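Local atomic coordinates of tylactone synthase starter module and modules 1 & 2 (Streptomyces fradiae, PDB entry 2Z5L), a protein that probably catalyses NADPH-dependent, stereospecific reduction of a beta-keto group on the growing polyketide chain, as the first ketoreductase of the tylosin polyketide synthase. Residues A[364-369]-A[406-411]; A[49-54]-A[76-81]; A[252-257]-A[468-473]. All coordinates share one frame; numbering follows the deposited sequence.

In the fold
The three contacts mark separate parts of a ketoreductase that joins two Rossmann-like halves. Contact 2 (49-54 with 76-81) lies at the outer edge of the first half, its centre about 49 Å from that of contact 3, on the other side of the chain's centre. Contact 1 (364-369 with 406-411) is the buried one, its centre about 8 Å from the chain's centre, and joins two helices of the KR domain that in this family carry active-site residues. Contact 3 (252-257 with 468-473) packs the loop before strand 261-265 against the end of helix 457-470. Its nearest atoms are about 7 Å from those of contact 1, whereas contacts 1 and 2 stay about 19 Å apart.

Contact 1. Residues A[364-369]-A[406-411]; sequences GAKVCG and AANAAL
Ala407 meets Val367 where helix 402-419 lies beside helix 356-376, the two local axes 8.9 Å apart at closest approach and running nearly the same way, 25° between their directions. Its CB sits 3.6 Å from Val367 CG2; small alanines on one helix let the valine of the other come in close. Ala407 CB also meets the aliphatic chain of Lys366, with CD at 4.1 Å.

One residue on, Asn408 supplies the polar link. Lys366 turns its end through bends at chi3 and chi4, which bring NZ to 3.1 Å from Asn408 OD1. The C=O...N angle is 135°, and the nitrogen lies tilted 26° from the carbonyl plane. The other end of the amide is held as well, ND2 giving a hydrogen bond to Tyr404 O one helical turn back, which fixes the rotation of the group.

Ala410 makes a lighter touch, its CB 4.3 Å from Val367 CG1. Leu411 then closes the patch: its side chain meets that of Lys366 at about a right angle, CD1 lying 3.5 Å from the lysine CG.

The lysine CG and NZ thus lie against Leu411 CD1 and its CD against Ala407 CB, while the amide oxygen accepts a hydrogen bond from NZ. A buried lysine paired with an asparagine one turn after a tyrosine, with Ser391 touching that asparagine, is consistent with the Lys-Ser-Tyr-Asn active-site set of polyketide ketoreductases; the Lys366-Asn408 bond directs the lysine amine toward the asparagine amide.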
ATOM      1  N   GLY A 364      -5.090  12.069  -0.896  1.00 37.30           N
ATOM      2  CA  GLY A 364      -6.400  12.704  -0.882  1.00 36.36           C
ATOM      3  C   GLY A 364      -7.516  11.918  -1.551  1.00 39.18           C
ATOM      4  O   GLY A 364      -8.440  11.419  -0.886  1.00 36.93           O
ATOM      5  N   ALA A 365      -7.445  11.795  -2.872  1.00 40.23           N
ATOM      6  CA  ALA A 365      -8.485  11.077  -3.618  1.00 43.07           C
ATOM      7  C   ALA A 365      -8.543   9.588  -3.316  1.00 44.24           C
ATOM      8  O   ALA A 365      -9.626   8.992  -3.208  1.00 43.69           O
ATOM      9  CB  ALA A 365      -8.283  11.276  -5.119  1.00 44.23           C
ATOM     10  N   LYS A 366      -7.368   8.987  -3.184  1.00 44.64           N
ATOM     11  CA  LYS A 366      -7.282   7.562  -2.918  1.00 43.64           C
ATOM     12  C   LYS A 366      -7.690   7.197  -1.489  1.00 44.10           C
ATOM     13  O   LYS A 366      -8.778   6.654  -1.258  1.00 45.06           O
ATOM     14  CB  LYS A 366      -5.861   7.088  -3.228  1.00 44.15           C
ATOM     15  CG  LYS A 366      -5.677   5.591  -3.273  1.00 42.62           C
ATOM     16  CD  LYS A 366      -4.570   5.278  -4.254  1.00 38.50           C
ATOM     17  CE  LYS A 366      -5.106   5.223  -5.672  1.00 36.42           C
ATOM     18  NZ  LYS A 366      -5.756   3.929  -5.939  1.00 33.53           N
ATOM     19  N   VAL A 367      -6.839   7.522  -0.524  1.00 42.77           N
ATOM     20  CA  VAL A 367      -7.127   7.182   0.864  1.00 42.78           C
ATOM     21  C   VAL A 367      -8.381   7.846   1.434  1.00 43.89           C
ATOM     22  O   VAL A 367      -9.297   7.163   1.893  1.00 42.69           O
ATOM     23  CB  VAL A 367      -5.947   7.524   1.774  1.00 41.12           C
ATOM     24  CG1 VAL A 367      -6.186   6.945   3.155  1.00 42.50           C
ATOM     25  CG2 VAL A 367      -4.671   6.983   1.185  1.00 41.00           C
ATOM     26  N   CYS A 368      -8.408   9.175   1.424  1.00 43.96           N
ATOM     27  CA  CYS A 368      -9.552   9.911   1.946  1.00 43.77           C
ATOM     28  C   CYS A 368     -10.864   9.463   1.293  1.00 42.83           C
ATOM     29  O   CYS A 368     -11.886   9.316   1.969  1.00 43.33           O
ATOM     30  CB  CYS A 368      -9.351  11.421   1.747  1.00 44.76           C
ATOM     31  SG  CYS A 368      -7.977  12.135   2.728  1.00 49.34           S
ATOM     32  N   GLY A 369     -10.835   9.240  -0.016  1.00 40.66           N
ATOM     33  CA  GLY A 369     -12.031   8.813  -0.721  1.00 38.13           C
ATOM     34  C   GLY A 369     -12.623   7.509  -0.210  1.00 38.74           C
ATOM     35  O   GLY A 369     -13.820   7.428   0.091  1.00 37.48           O
ATOM     36  N   ALA A 406       2.218   4.127  -0.165  1.00 21.97           N
ATOM     37  CA  ALA A 406       1.653   4.273   1.168  1.00 21.63           C
ATOM     38  C   ALA A 406       0.131   4.278   1.026  1.00 22.40           C
ATOM     39  O   ALA A 406      -0.565   3.526   1.709  1.00 23.67           O
ATOM     40  CB  ALA A 406       2.138   5.567   1.827  1.00 24.62           C
ATOM     41  N   ALA A 407      -0.370   5.087   0.094  1.00 21.28           N
ATOM     42  CA  ALA A 407      -1.809   5.221  -0.126  1.00 19.17           C
ATOM     43  C   ALA A 407      -2.504   3.913  -0.508  1.00 21.07           C
ATOM     44  O   ALA A 407      -3.554   3.568   0.038  1.00 16.84           O
ATOM     45  CB  ALA A 407      -2.074   6.278  -1.193  1.00 20.51           C
ATOM     46  N   ASN A 408      -1.928   3.193  -1.462  1.00 18.57           N
ATOM     47  CA  ASN A 408      -2.504   1.934  -1.885  1.00 19.92           C
ATOM     48  C   ASN A 408      -2.410   0.913  -0.744  1.00 20.67           C
ATOM     49  O   ASN A 408      -3.368   0.170  -0.494  1.00 22.74           O
ATOM     50  CB  ASN A 408      -1.837   1.474  -3.185  1.00 20.47           C
ATOM     51  CG  ASN A 408      -2.352   2.255  -4.382  1.00 22.28           C
ATOM     52  OD1 ASN A 408      -3.505   2.086  -4.786  1.00 27.95           O
ATOM     53  ND2 ASN A 408      -1.519   3.127  -4.934  1.00 25.42           N
ATOM     54  N   ALA A 409      -1.296   0.901  -0.017  1.00 21.62           N
ATOM     55  CA  ALA A 409      -1.173  -0.008   1.119  1.00 24.33           C
ATOM     56  C   ALA A 409      -2.370   0.234   2.066  1.00 25.15           C
ATOM     57  O   ALA A 409      -2.940  -0.714   2.605  1.00 26.34           O
ATOM     58  CB  ALA A 409       0.157   0.232   1.852  1.00 24.62           C
ATOM     59  N   ALA A 410      -2.765   1.495   2.252  1.00 24.30           N
ATOM     60  CA  ALA A 410      -3.896   1.814   3.129  1.00 23.20           C
ATOM     61  C   ALA A 410      -5.258   1.330   2.632  1.00 24.66           C
ATOM     62  O   ALA A 410      -6.158   1.046   3.438  1.00 26.89           O
ATOM     63  CB  ALA A 410      -3.968   3.320   3.402  1.00 21.70           C
ATOM     64  N   LEU A 411      -5.447   1.287   1.320  1.00 23.62           N
ATOM     65  CA  LEU A 411      -6.706   0.812   0.777  1.00 26.32           C
ATOM     66  C   LEU A 411      -6.853  -0.655   1.163  1.00 26.91           C
ATOM     67  O   LEU A 411      -7.931  -1.097   1.549  1.00 30.88           O
ATOM     68  CB  LEU A 411      -6.739   0.943  -0.755  1.00 26.69           C
ATOM     69  CG  LEU A 411      -6.899   2.356  -1.339  1.00 25.32           C
ATOM     70  CD1 LEU A 411      -6.884   2.305  -2.861  1.00 20.95           C
ATOM     71  CD2 LEU A 411      -8.204   2.968  -0.835  1.00 20.17           C
TER

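Contact 2. Residues A[49-54]-A[76-81]; sequences RCLLVA and SVARLE
Arg49 to Ala54 and Ser76 to Glu81 run side by side in parallel, 22° between their end-to-end directions, with CA atoms paired from Arg49-Ser76 through to Ala54-Glu81. Strands 49-54 and 80-81 are the two beta arms of a beta-alpha-beta unit, joined through helix 60-71, at the edge of the first Rossmann-like half; residues 76-79 lead into the second arm. The backbone bonding improves along the pair: Cys50 N to Ser76 O and Ala78 N to Cys50 O are weak and bent, whereas Leu80 N to Leu52 O is 2.7 Å with an N-H...O angle of 162°, and Ala54 N to Leu80 O is 3.0 Å at 159°. The other edge of strand 49-54 bonds to strand 107-111, which makes it an inner strand.

Side chains sort onto two faces. On one, Leu52 and Val77 pass each other at a slant beneath the connecting helix, touching Thr67 in common. Val77 swings CG1 anti to its own backbone N, and that methyl lands 3.6 Å from both Leu52 CG and Leu52 CD1. On the other face lie Leu51, Val53 and Leu80, with Leu51 and Leu80 both reaching Leu95 of helix 88-99. At the far end, Glu81 OE2 is hydrogen-bonded to Thr57 N, just beyond strand 49-54, while Glu81 CG lies 3.6 Å from Ala54 O.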
ATOM      1  N   ARG A  49      26.714   0.035  16.678  1.00 55.52           N
ATOM      2  CA  ARG A  49      26.156   1.145  17.436  1.00 54.99           C
ATOM      3  C   ARG A  49      24.786   1.541  16.901  1.00 53.38           C
ATOM      4  O   ARG A  49      24.657   2.027  15.777  1.00 53.13           O
ATOM      5  CB  ARG A  49      27.101   2.345  17.397  1.00 56.09           C
ATOM      6  CG  ARG A  49      27.607   2.701  16.021  1.00 58.56           C
ATOM      7  CD  ARG A  49      28.753   3.681  16.152  1.00 61.14           C
ATOM      8  NE  ARG A  49      28.307   4.941  16.743  1.00 63.29           N
ATOM      9  CZ  ARG A  49      29.105   5.810  17.354  1.00 64.43           C
ATOM     10  NH1 ARG A  49      30.402   5.556  17.467  1.00 64.76           N
ATOM     11  NH2 ARG A  49      28.606   6.939  17.838  1.00 65.03           N
ATOM     12  N   CYS A  50      23.762   1.312  17.714  1.00 50.86           N
ATOM     13  CA  CYS A  50      22.399   1.635  17.337  1.00 47.89           C
ATOM     14  C   CYS A  50      21.966   2.977  17.881  1.00 44.53           C
ATOM     15  O   CYS A  50      22.447   3.440  18.922  1.00 44.46           O
ATOM     16  CB  CYS A  50      21.427   0.588  17.868  1.00 48.51           C
ATOM     17  SG  CYS A  50      21.751  -1.086  17.367  1.00 57.38           S
ATOM     18  N   LEU A  51      21.030   3.584  17.166  1.00 40.78           N
ATOM     19  CA  LEU A  51      20.454   4.858  17.556  1.00 38.28           C
ATOM     20  C   LEU A  51      18.946   4.650  17.590  1.00 36.88           C
ATOM     21  O   LEU A  51      18.323   4.476  16.547  1.00 37.50           O
ATOM     22  CB  LEU A  51      20.800   5.934  16.531  1.00 33.73           C
ATOM     23  CG  LEU A  51      20.360   7.371  16.846  1.00 31.71           C
ATOM     24  CD1 LEU A  51      21.206   7.953  17.967  1.00 29.45           C
ATOM     25  CD2 LEU A  51      20.527   8.232  15.587  1.00 30.90           C
ATOM     26  N   LEU A  52      18.364   4.638  18.785  1.00 37.22           N
ATOM     27  CA  LEU A  52      16.921   4.472  18.902  1.00 37.00           C
ATOM     28  C   LEU A  52      16.266   5.836  18.791  1.00 36.10           C
ATOM     29  O   LEU A  52      16.480   6.686  19.651  1.00 35.84           O
ATOM     30  CB  LEU A  52      16.542   3.868  20.246  1.00 38.40           C
ATOM     31  CG  LEU A  52      17.235   2.573  20.646  1.00 39.99           C
ATOM     32  CD1 LEU A  52      16.709   2.148  22.000  1.00 40.37           C
ATOM     33  CD2 LEU A  52      16.996   1.491  19.602  1.00 37.51           C
ATOM     34  N   VAL A  53      15.476   6.032  17.734  1.00 36.02           N
ATOM     35  CA  VAL A  53      14.757   7.284  17.493  1.00 34.76           C
ATOM     36  C   VAL A  53      13.311   7.068  17.916  1.00 37.07           C
ATOM     37  O   VAL A  53      12.656   6.141  17.447  1.00 36.27           O
ATOM     38  CB  VAL A  53      14.759   7.667  16.003  1.00 34.44           C
ATOM     39  CG1 VAL A  53      14.104   9.025  15.820  1.00 34.13           C
ATOM     40  CG2 VAL A  53      16.189   7.680  15.465  1.00 35.63           C
ATOM     41  N   ALA A  54      12.809   7.925  18.795  1.00 38.09           N
ATOM     42  CA  ALA A  54      11.438   7.782  19.264  1.00 39.13           C
ATOM     43  C   ALA A  54      10.767   9.117  19.567  1.00 41.12           C
ATOM     44  O   ALA A  54      11.448  10.106  19.852  1.00 41.00           O
ATOM     45  CB  ALA A  54      11.422   6.913  20.506  1.00 40.36           C
ATOM     46  N   SER A  76      26.005  -0.645  20.795  1.00 61.68           N
ATOM     47  CA  SER A  76      26.206   0.539  21.619  1.00 58.30           C
ATOM     48  C   SER A  76      25.009   1.442  21.341  1.00 55.87           C
ATOM     49  O   SER A  76      24.964   2.137  20.325  1.00 53.96           O
ATOM     50  CB  SER A  76      27.508   1.231  21.223  1.00 57.71           C
ATOM     51  OG  SER A  76      27.845   2.239  22.158  1.00 59.58           O
ATOM     52  N   VAL A  77      24.038   1.421  22.251  1.00 53.96           N
ATOM     53  CA  VAL A  77      22.813   2.200  22.092  1.00 52.72           C
ATOM     54  C   VAL A  77      22.874   3.670  22.530  1.00 51.14           C
ATOM     55  O   VAL A  77      23.498   4.015  23.535  1.00 50.92           O
ATOM     56  CB  VAL A  77      21.637   1.517  22.835  1.00 53.67           C
ATOM     57  CG1 VAL A  77      20.320   2.128  22.392  1.00 54.66           C
ATOM     58  CG2 VAL A  77      21.657   0.021  22.574  1.00 53.10           C
ATOM     59  N   ALA A  78      22.214   4.525  21.753  1.00 49.22           N
ATOM     60  CA  ALA A  78      22.149   5.960  22.021  1.00 46.96           C
ATOM     61  C   ALA A  78      20.798   6.462  21.519  1.00 45.45           C
ATOM     62  O   ALA A  78      20.585   6.578  20.318  1.00 44.56           O
ATOM     63  CB  ALA A  78      23.268   6.676  21.298  1.00 46.05           C
ATOM     64  N   ARG A  79      19.891   6.768  22.440  1.00 44.23           N
ATOM     65  CA  ARG A  79      18.559   7.217  22.069  1.00 41.41           C
ATOM     66  C   ARG A  79      18.437   8.669  21.588  1.00 41.06           C
ATOM     67  O   ARG A  79      19.181   9.544  22.010  1.00 41.71           O
ATOM     68  CB  ARG A  79      17.608   6.975  23.242  1.00 42.54           C
ATOM     69  CG  ARG A  79      17.994   7.681  24.518  1.00 39.81           C
ATOM     70  CD  ARG A  79      17.072   7.277  25.672  1.00 39.43           C
ATOM     71  NE  ARG A  79      17.421   5.974  26.226  1.00 39.19           N
ATOM     72  CZ  ARG A  79      16.784   5.390  27.238  1.00 41.34           C
ATOM     73  NH1 ARG A  79      15.749   5.995  27.809  1.00 38.21           N
ATOM     74  NH2 ARG A  79      17.190   4.203  27.682  1.00 39.93           N
ATOM     75  N   LEU A  80      17.497   8.909  20.678  1.00 38.69           N
ATOM     76  CA  LEU A  80      17.250  10.250  20.155  1.00 36.19           C
ATOM     77  C   LEU A  80      15.741  10.527  20.180  1.00 35.38           C
ATOM     78  O   LEU A  80      14.926   9.621  20.009  1.00 33.66           O
ATOM     79  CB  LEU A  80      17.758  10.375  18.715  1.00 34.36           C
ATOM     80  CG  LEU A  80      17.873  11.797  18.155  1.00 33.19           C
ATOM     81  CD1 LEU A  80      19.084  12.503  18.766  1.00 33.38           C
ATOM     82  CD2 LEU A  80      18.021  11.752  16.658  1.00 31.13           C
ATOM     83  N   GLU A  81      15.372  11.786  20.368  1.00 34.31           N
ATOM     84  CA  GLU A  81      13.967  12.151  20.402  1.00 33.86           C
ATOM     85  C   GLU A  81      13.560  13.026  19.218  1.00 33.19           C
ATOM     86  O   GLU A  81      14.108  14.111  19.017  1.00 33.67           O
ATOM     87  CB  GLU A  81      13.654  12.882  21.708  1.00 35.57           C
ATOM     88  CG  GLU A  81      12.206  12.801  22.106  1.00 36.88           C
ATOM     89  CD  GLU A  81      11.944  13.316  23.513  1.00 38.15           C
ATOM     90  OE1 GLU A  81      11.986  14.544  23.720  1.00 37.74           O
ATOM     91  OE2 GLU A  81      11.699  12.480  24.406  1.00 39.91           O
TER

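Contact 3. Residues A[252-257]-A[468-473]; sequences GAASWQ and MGRNDV
Met468 places its terminal methyl over the face of the Trp256 indole. CE stands 3.6 Å above the ring plane and 3.8 Å from the centroid of the six-membered ring, only 17° off the ring normal, a CH-pi contact made squarely over the face. The sulfur comes in at a slant: SD is 4.8 Å from the centroid of the five-membered ring and 34° off its normal, a Met-aromatic contact. The methionine chain is extended as far as SD and then bends at chi3 (88°), which folds CE over the indole. Nearer the backbones the two residues touch again, CB to CB at 3.8 Å. Phe340 of strand 338-341 touches both side chains and continues this apolar patch inward.

Next along the helix, Gly469 has no side chain to hold the loop away, and its CA comes to 4.3 Å from Ser255 CA. Ala254 points its CB at the end of the helix and lies 4.1 Å from Arg470 N. Here the helix finishes in a Schellman motif, Asn471 taking positive phi and Asp472 N bonding back to Ala467 O. Arg470 folds toward Asp472, with NE 3.4 Å from OD1 in a salt bridge whose N-H...O bond is weak, while Asp472 OD2 pairs with Arg28. Arg470 NH1 adds a weak hydrogen bond to Ala250 O, in the loop backbone just before Gly252.

No hydrogen bond crosses between loop 252-257 and residues 468-473. Between these two segments the contact is apolar and van der Waals, led by the methyl-indole contact.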
ATOM      1  N   GLY A 252     -11.388 -19.449 -11.519  1.00 52.11           N
ATOM      2  CA  GLY A 252     -12.215 -20.361 -12.279  1.00 53.84           C
ATOM      3  C   GLY A 252     -13.428 -19.711 -12.913  1.00 54.42           C
ATOM      4  O   GLY A 252     -13.343 -18.612 -13.460  1.00 54.30           O
ATOM      5  N   ALA A 253     -14.563 -20.398 -12.829  1.00 54.82           N
ATOM      6  CA  ALA A 253     -15.816 -19.911 -13.400  1.00 54.52           C
ATOM      7  C   ALA A 253     -16.469 -18.863 -12.516  1.00 53.94           C
ATOM      8  O   ALA A 253     -17.485 -18.277 -12.884  1.00 54.16           O
ATOM      9  CB  ALA A 253     -16.775 -21.083 -13.615  1.00 54.63           C
ATOM     10  N   ALA A 254     -15.889 -18.635 -11.343  1.00 53.43           N
ATOM     11  CA  ALA A 254     -16.442 -17.658 -10.416  1.00 52.09           C
ATOM     12  C   ALA A 254     -16.499 -16.281 -11.062  1.00 51.34           C
ATOM     13  O   ALA A 254     -15.549 -15.852 -11.716  1.00 49.83           O
ATOM     14  CB  ALA A 254     -15.599 -17.608  -9.143  1.00 53.38           C
ATOM     15  N   SER A 255     -17.617 -15.589 -10.870  1.00 49.60           N
ATOM     16  CA  SER A 255     -17.790 -14.260 -11.427  1.00 47.69           C
ATOM     17  C   SER A 255     -18.807 -13.478 -10.619  1.00 46.61           C
ATOM     18  O   SER A 255     -19.423 -14.010  -9.700  1.00 48.18           O
ATOM     19  CB  SER A 255     -18.238 -14.345 -12.887  1.00 47.96           C
ATOM     20  OG  SER A 255     -18.412 -13.055 -13.439  1.00 46.91           O
ATOM     21  N   TRP A 256     -18.983 -12.210 -10.959  1.00 45.18           N
ATOM     22  CA  TRP A 256     -19.927 -11.379 -10.236  1.00 44.33           C
ATOM     23  C   TRP A 256     -20.850 -10.699 -11.249  1.00 44.54           C
ATOM     24  O   TRP A 256     -20.430 -10.381 -12.362  1.00 45.61           O
ATOM     25  CB  TRP A 256     -19.153 -10.339  -9.409  1.00 42.54           C
ATOM     26  CG  TRP A 256     -19.977  -9.620  -8.400  1.00 40.27           C
ATOM     27  CD1 TRP A 256     -20.412 -10.099  -7.203  1.00 41.12           C
ATOM     28  CD2 TRP A 256     -20.510  -8.299  -8.524  1.00 39.83           C
ATOM     29  NE1 TRP A 256     -21.188  -9.157  -6.569  1.00 38.48           N
ATOM     30  CE2 TRP A 256     -21.266  -8.043  -7.360  1.00 39.87           C
ATOM     31  CE3 TRP A 256     -20.423  -7.306  -9.510  1.00 40.58           C
ATOM     32  CZ2 TRP A 256     -21.934  -6.832  -7.152  1.00 39.30           C
ATOM     33  CZ3 TRP A 256     -21.084  -6.105  -9.307  1.00 39.19           C
ATOM     34  CH2 TRP A 256     -21.833  -5.877  -8.133  1.00 39.96           C
ATOM     35  N   GLN A 257     -22.110 -10.500 -10.872  1.00 45.24           N
ATOM     36  CA  GLN A 257     -23.068  -9.841 -11.753  1.00 45.29           C
ATOM     37  C   GLN A 257     -23.667  -8.607 -11.091  1.00 43.97           C
ATOM     38  O   GLN A 257     -24.269  -8.693 -10.025  1.00 43.90           O
ATOM     39  CB  GLN A 257     -24.185 -10.799 -12.157  1.00 46.41           C
ATOM     40  CG  GLN A 257     -23.837 -11.686 -13.340  1.00 49.97           C
ATOM     41  CD  GLN A 257     -25.005 -12.568 -13.770  1.00 51.96           C
ATOM     42  OE1 GLN A 257     -26.105 -12.079 -14.052  1.00 54.66           O
ATOM     43  NE2 GLN A 257     -24.770 -13.877 -13.819  1.00 52.60           N
ATOM     44  N   MET A 468     -13.981 -11.057  -7.428  1.00 41.79           N
ATOM     45  CA  MET A 468     -15.193 -10.727  -6.681  1.00 41.51           C
ATOM     46  C   MET A 468     -16.056 -11.969  -6.469  1.00 43.10           C
ATOM     47  O   MET A 468     -16.813 -12.061  -5.498  1.00 43.67           O
ATOM     48  CB  MET A 468     -15.988  -9.634  -7.408  1.00 40.31           C
ATOM     49  CG  MET A 468     -15.396  -8.236  -7.275  1.00 37.91           C
ATOM     50  SD  MET A 468     -16.335  -7.044  -8.281  1.00 35.16           S
ATOM     51  CE  MET A 468     -17.622  -6.549  -7.091  1.00 33.12           C
ATOM     52  N   GLY A 469     -15.931 -12.927  -7.380  1.00 44.13           N
ATOM     53  CA  GLY A 469     -16.683 -14.161  -7.246  1.00 46.05           C
ATOM     54  C   GLY A 469     -16.136 -14.951  -6.063  1.00 46.58           C
ATOM     55  O   GLY A 469     -16.891 -15.396  -5.207  1.00 47.27           O
ATOM     56  N   ARG A 470     -14.815 -15.115  -6.018  1.00 47.08           N
ATOM     57  CA  ARG A 470     -14.161 -15.851  -4.944  1.00 47.40           C
ATOM     58  C   ARG A 470     -14.380 -15.159  -3.603  1.00 48.35           C
ATOM     59  O   ARG A 470     -14.160 -15.748  -2.538  1.00 48.13           O
ATOM     60  CB  ARG A 470     -12.658 -15.941  -5.194  1.00 46.89           C
ATOM     61  CG  ARG A 470     -12.258 -16.767  -6.400  1.00 47.56           C
ATOM     62  CD  ARG A 470     -10.748 -16.832  -6.480  1.00 48.06           C
ATOM     63  NE  ARG A 470     -10.161 -17.120  -5.166  1.00 50.56           N
ATOM     64  CZ  ARG A 470     -10.124 -18.329  -4.606  1.00 51.30           C
ATOM     65  NH1 ARG A 470     -10.635 -19.373  -5.249  1.00 50.97           N
ATOM     66  NH2 ARG A 470      -9.580 -18.495  -3.405  1.00 50.11           N
ATOM     67  N   ASN A 471     -14.810 -13.905  -3.683  1.00 48.43           N
ATOM     68  CA  ASN A 471     -15.045 -13.050  -2.534  1.00 49.15           C
ATOM     69  C   ASN A 471     -13.720 -12.734  -1.845  1.00 47.74           C
ATOM     70  O   ASN A 471     -13.632 -12.754  -0.620  1.00 48.83           O
ATOM     71  CB  ASN A 471     -15.993 -13.703  -1.532  1.00 50.94           C
ATOM     72  CG  ASN A 471     -17.036 -12.730  -1.015  1.00 53.88           C
ATOM     73  OD1 ASN A 471     -16.858 -12.119   0.050  1.00 54.40           O
ATOM     74  ND2 ASN A 471     -18.138 -12.592  -1.752  1.00 54.96           N
ATOM     75  N   ASP A 472     -12.693 -12.450  -2.637  1.00 45.67           N
ATOM     76  CA  ASP A 472     -11.384 -12.127  -2.093  1.00 45.67           C
ATOM     77  C   ASP A 472     -11.422 -10.879  -1.215  1.00 45.87           C
ATOM     78  O   ASP A 472     -12.319 -10.041  -1.337  1.00 45.90           O
ATOM     79  CB  ASP A 472     -10.369 -11.872  -3.215  1.00 45.33           C
ATOM     80  CG  ASP A 472     -10.127 -13.079  -4.086  1.00 45.29           C
ATOM     81  OD1 ASP A 472      -9.767 -14.156  -3.556  1.00 45.25           O
ATOM     82  OD2 ASP A 472     -10.277 -12.941  -5.317  1.00 46.93           O
ATOM     83  N   VAL A 473     -10.434 -10.777  -0.326  1.00 45.55           N
ATOM     84  CA  VAL A 473     -10.281  -9.624   0.551  1.00 44.60           C
ATOM     85  C   VAL A 473      -9.184  -8.786  -0.104  1.00 44.35           C
ATOM     86  O   VAL A 473      -9.390  -7.616  -0.421  1.00 46.58           O
ATOM     87  CB  VAL A 473      -9.866 -10.050   1.982  1.00 45.36           C
ATOM     88  CG1 VAL A 473      -9.469  -8.827   2.803  1.00 44.86           C
ATOM     89  CG2 VAL A 473     -11.044 -10.764   2.665  1.00 42.89           C
TER